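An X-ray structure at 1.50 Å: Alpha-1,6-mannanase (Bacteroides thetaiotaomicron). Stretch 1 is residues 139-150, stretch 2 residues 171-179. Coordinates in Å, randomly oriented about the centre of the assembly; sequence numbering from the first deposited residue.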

# COMPACT_ATOMS: atom_id res chain seq x y z
N ASP A 139 -4.77 -9.51 17.38
CA ASP A 139 -4.69 -10.34 16.17
C ASP A 139 -3.79 -9.55 15.24
O ASP A 139 -4.20 -8.51 14.70
N ARG A 140 -2.55 -10.02 15.08
CA ARG A 140 -1.54 -9.22 14.34
C ARG A 140 -1.04 -9.92 13.09
O ARG A 140 -0.97 -11.16 13.06
N PHE A 141 -0.77 -9.09 12.07
CA PHE A 141 -0.41 -9.51 10.72
C PHE A 141 0.88 -8.86 10.30
O PHE A 141 1.05 -7.65 10.45
N TYR A 142 1.78 -9.66 9.75
CA TYR A 142 3.09 -9.14 9.41
C TYR A 142 2.97 -8.20 8.21
O TYR A 142 3.71 -7.22 8.14
N ASP A 143 2.03 -8.47 7.30
CA ASP A 143 1.82 -7.58 6.17
C ASP A 143 1.25 -6.22 6.59
O ASP A 143 1.77 -5.19 6.16
N GLU A 144 0.23 -6.22 7.45
CA GLU A 144 -0.38 -4.97 7.89
C GLU A 144 0.69 -4.05 8.48
O GLU A 144 0.67 -2.83 8.27
N ASN A 145 1.61 -4.64 9.24
CA ASN A 145 2.69 -3.86 9.83
C ASN A 145 3.62 -3.23 8.80
O ASN A 145 4.08 -2.11 8.99
N GLY A 146 3.88 -3.95 7.71
CA GLY A 146 4.68 -3.44 6.61
C GLY A 146 4.01 -2.36 5.80
O GLY A 146 4.61 -1.33 5.51
N TRP A 147 2.73 -2.55 5.48
CA TRP A 147 1.98 -1.50 4.85
C TRP A 147 2.02 -0.22 5.65
O TRP A 147 2.14 0.88 5.11
N THR A 148 1.90 -0.38 6.98
CA THR A 148 1.85 0.78 7.88
C THR A 148 3.23 1.44 7.97
O THR A 148 3.35 2.66 7.87
N ALA A 149 4.29 0.61 8.10
CA ALA A 149 5.65 1.12 8.15
C ALA A 149 5.99 2.00 6.94
O ALA A 149 6.62 3.02 7.09
N ILE A 150 5.56 1.59 5.76
CA ILE A 150 5.76 2.37 4.54
C ILE A 150 5.17 3.76 4.74
O ILE A 150 5.85 4.75 4.51
N ALA A 171 6.99 -0.92 13.75
CA ALA A 171 6.15 -1.73 12.85
C ALA A 171 7.02 -2.66 11.99
O ALA A 171 6.71 -3.82 11.81
N LEU A 172 8.09 -2.10 11.41
CA LEU A 172 8.99 -2.89 10.57
C LEU A 172 9.66 -3.99 11.42
O LEU A 172 9.81 -5.12 10.97
N ALA A 173 10.04 -3.67 12.66
CA ALA A 173 10.63 -4.71 13.53
C ALA A 173 9.64 -5.84 13.74
O ALA A 173 10.00 -7.04 13.79
N PHE A 174 8.36 -5.49 13.85
CA PHE A 174 7.37 -6.52 13.95
C PHE A 174 7.34 -7.38 12.71
O PHE A 174 7.35 -8.62 12.79
N SER A 175 7.26 -6.76 11.55
CA SER A 175 7.25 -7.54 10.28
C SER A 175 8.49 -8.45 10.20
O SER A 175 8.41 -9.62 9.78
N LEU A 176 9.65 -7.90 10.57
CA LEU A 176 10.88 -8.69 10.48
C LEU A 176 10.93 -9.85 11.48
O LEU A 176 11.64 -10.86 11.24
N SER A 177 10.12 -9.77 12.55
CA SER A 177 10.07 -10.84 13.52
C SER A 177 9.28 -12.02 12.92
O SER A 177 9.32 -13.13 13.48
N GLY A 178 8.59 -11.81 11.80
CA GLY A 178 7.86 -12.92 11.15
C GLY A 178 8.72 -13.72 10.18
O GLY A 178 8.25 -14.67 9.58
N GLU A 179 9.96 -13.31 10.00
CA GLU A 179 10.94 -14.00 9.16
C GLU A 179 11.68 -15.06 9.98
O GLU A 179 12.17 -14.79 11.08

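The contact between these two stretches is a close, roughly antiparallel helix pairing in which small residues line part of the interface, one serine pins the backbones, and a pair of aromatic rings packs beside the serine. The axes of helices 142-150 and 171-177 approach to 8.0 Å, with their N-to-C directions 148° apart. Close helix pairs often carry small side chains where they face each other, and here Ala149 and Ala171 do: both point toward the opposing helix and meet CB to CB at 4.0 Å, while Ala149 CB also lies 4.2 Å from Leu172 CB; Leu172 itself leaves sideways, with chi1 t and chi2 p. Ala171 CB additionally rests 3.5 Å from the backbone O of Asn145.

Further along, the CA atoms of Tyr142 and Ser175 come within 4.5 Å of each other, and at this tight approach a hydroxyl reaches the neighbouring backbone. Ser175, chi1 m, donates from OG to the carbonyl O of Tyr142 at 2.8 Å, the one direct hydrogen bond between the stretches. Its OG also sits 3.1 Å from Gly146 N, but the angle is too poor for a bond; this is simple close packing beside a residue without a side chain.

The aromatic end is built around Phe174, which points toward stretch 1 with chi1 t. Its ring and that of Tyr142 (chi1 m) are near parallel, at 15°, yet slid apart, with centroids 4.8 Å apart, so they barely overlap; the nearest side-chain atoms, Tyr142 CD1 and Phe174 CE2, are 3.5 Å apart. Tyr142 starts out sideways, but its end comes nearer to stretch 2, where Gly178 CA lies over a ring face, 3.6 Å from the centroid of the Tyr142 ring, in a CH-pi contact. Glycine suits this place sterically: a CB there would stand 2.6 Å from Tyr142 CD1, a clash.

Polar groups also pack against the Phe174 ring. Arg140, pointing toward stretch 2 in an m, t, m conformation for chi1 to chi3, lays one face of its guanidinium against Phe174, with CZ of Arg140 3.5 Å from CE1 of Phe174. Asn145, chi1 m, places its ND2 3.4 Å from Phe174 CD2 and donates from that ND2 to Phe141 O at 3.1 Å, almost linearly, tying its amide back to the N-cap residue of its own helix.

At the exposed margin, Ser177 (chi1 p) donates from OG to Phe174 O at 2.7 Å. Water 1 then bridges the stretches, donating to Ser177 OG at 2.7 Å and hydrogen-bonding Tyr142 OH at 2.6 Å.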

# COMPACT_ATOMS: atom_id res chain seq x y z
CB ASP A 139 -6.09 -10.55 15.59
CG ASP A 139 -6.18 -11.71 14.60
OD1 ASP A 139 -5.25 -12.55 14.48
OD2 ASP A 139 -7.24 -11.80 13.92
CB ARG A 140 -0.39 -8.82 15.24
CG ARG A 140 -0.83 -8.09 16.51
CD ARG A 140 0.30 -7.44 17.24
NE ARG A 140 1.20 -8.44 17.84
CZ ARG A 140 2.18 -8.14 18.69
NH1 ARG A 140 2.39 -6.90 19.07
NH2 ARG A 140 2.93 -9.10 19.22
CB PHE A 141 -1.55 -9.14 9.76
CG PHE A 141 -2.82 -9.89 10.07
CD1 PHE A 141 -3.65 -9.48 11.13
CD2 PHE A 141 -3.16 -11.02 9.38
CE1 PHE A 141 -4.81 -10.15 11.44
CE2 PHE A 141 -4.32 -11.72 9.71
CZ PHE A 141 -5.12 -11.29 10.75
CB TYR A 142 4.11 -10.27 9.20
CG TYR A 142 4.31 -11.11 10.44
CD1 TYR A 142 5.01 -10.62 11.52
CD2 TYR A 142 3.74 -12.38 10.56
CE1 TYR A 142 5.18 -11.39 12.68
CE2 TYR A 142 3.91 -13.13 11.72
CZ TYR A 142 4.64 -12.63 12.77
OH TYR A 142 4.84 -13.36 13.94
CB ASP A 143 1.01 -8.23 5.03
CG ASP A 143 -0.39 -8.63 5.43
OD1 ASP A 143 -0.65 -8.81 6.64
OD2 ASP A 143 -1.25 -8.81 4.53
CB GLU A 144 -1.49 -5.20 8.92
CG GLU A 144 -2.73 -5.83 8.33
CD GLU A 144 -3.81 -6.13 9.35
OE1 GLU A 144 -3.55 -6.04 10.57
OE2 GLU A 144 -4.94 -6.53 8.90
CB ASN A 145 3.45 -4.65 10.93
CG ASN A 145 2.71 -4.56 12.26
OD1 ASN A 145 3.00 -3.71 13.08
ND2 ASN A 145 1.67 -5.37 12.41
CB TRP A 147 0.50 -1.90 4.74
CG TRP A 147 0.02 -2.87 3.66
CD1 TRP A 147 0.07 -4.25 3.65
CD2 TRP A 147 -0.74 -2.50 2.50
NE1 TRP A 147 -0.58 -4.75 2.55
CE2 TRP A 147 -1.11 -3.70 1.83
CE3 TRP A 147 -1.17 -1.28 1.96
CZ2 TRP A 147 -1.89 -3.71 0.66
CZ3 TRP A 147 -1.92 -1.29 0.79
CH2 TRP A 147 -2.28 -2.50 0.16
CB THR A 148 1.35 0.38 9.27
OG1 THR A 148 0.04 -0.20 9.14
CG2 THR A 148 1.29 1.55 10.20
CB ALA A 149 6.64 -0.04 8.28
CB ILE A 150 5.11 1.65 3.34
CG1 ILE A 150 5.93 0.41 2.94
CG2 ILE A 150 5.03 2.57 2.14
CD1 ILE A 150 5.09 -0.61 2.18
CB ALA A 171 5.31 -0.82 11.97
CB LEU A 172 10.01 -2.03 9.85
CG LEU A 172 10.98 -2.82 8.97
CD1 LEU A 172 10.24 -3.75 8.00
CD2 LEU A 172 11.92 -1.89 8.23
CB ALA A 173 11.06 -4.13 14.84
CB PHE A 174 5.98 -5.98 14.30
CG PHE A 174 4.98 -7.08 14.53
CD1 PHE A 174 5.02 -7.82 15.69
CD2 PHE A 174 4.10 -7.48 13.54
CE1 PHE A 174 4.16 -8.90 15.87
CE2 PHE A 174 3.24 -8.53 13.72
CZ PHE A 174 3.26 -9.24 14.89
CB SER A 175 7.19 -6.62 9.07
OG SER A 175 6.00 -5.86 9.04
CB LEU A 176 12.12 -7.80 10.65
CG LEU A 176 12.44 -6.92 9.46
CD1 LEU A 176 13.43 -5.83 9.87
CD2 LEU A 176 12.96 -7.69 8.25
CB SER A 177 9.43 -10.41 14.85
OG SER A 177 8.00 -10.28 14.77
CB GLU A 179 12.00 -13.03 8.61
CG GLU A 179 12.89 -13.64 7.54
CD GLU A 179 14.09 -12.81 7.13
OE1 GLU A 179 14.28 -11.68 7.66
OE2 GLU A 179 14.85 -13.27 6.24
O HOH W 1 6.81 -12.60 15.54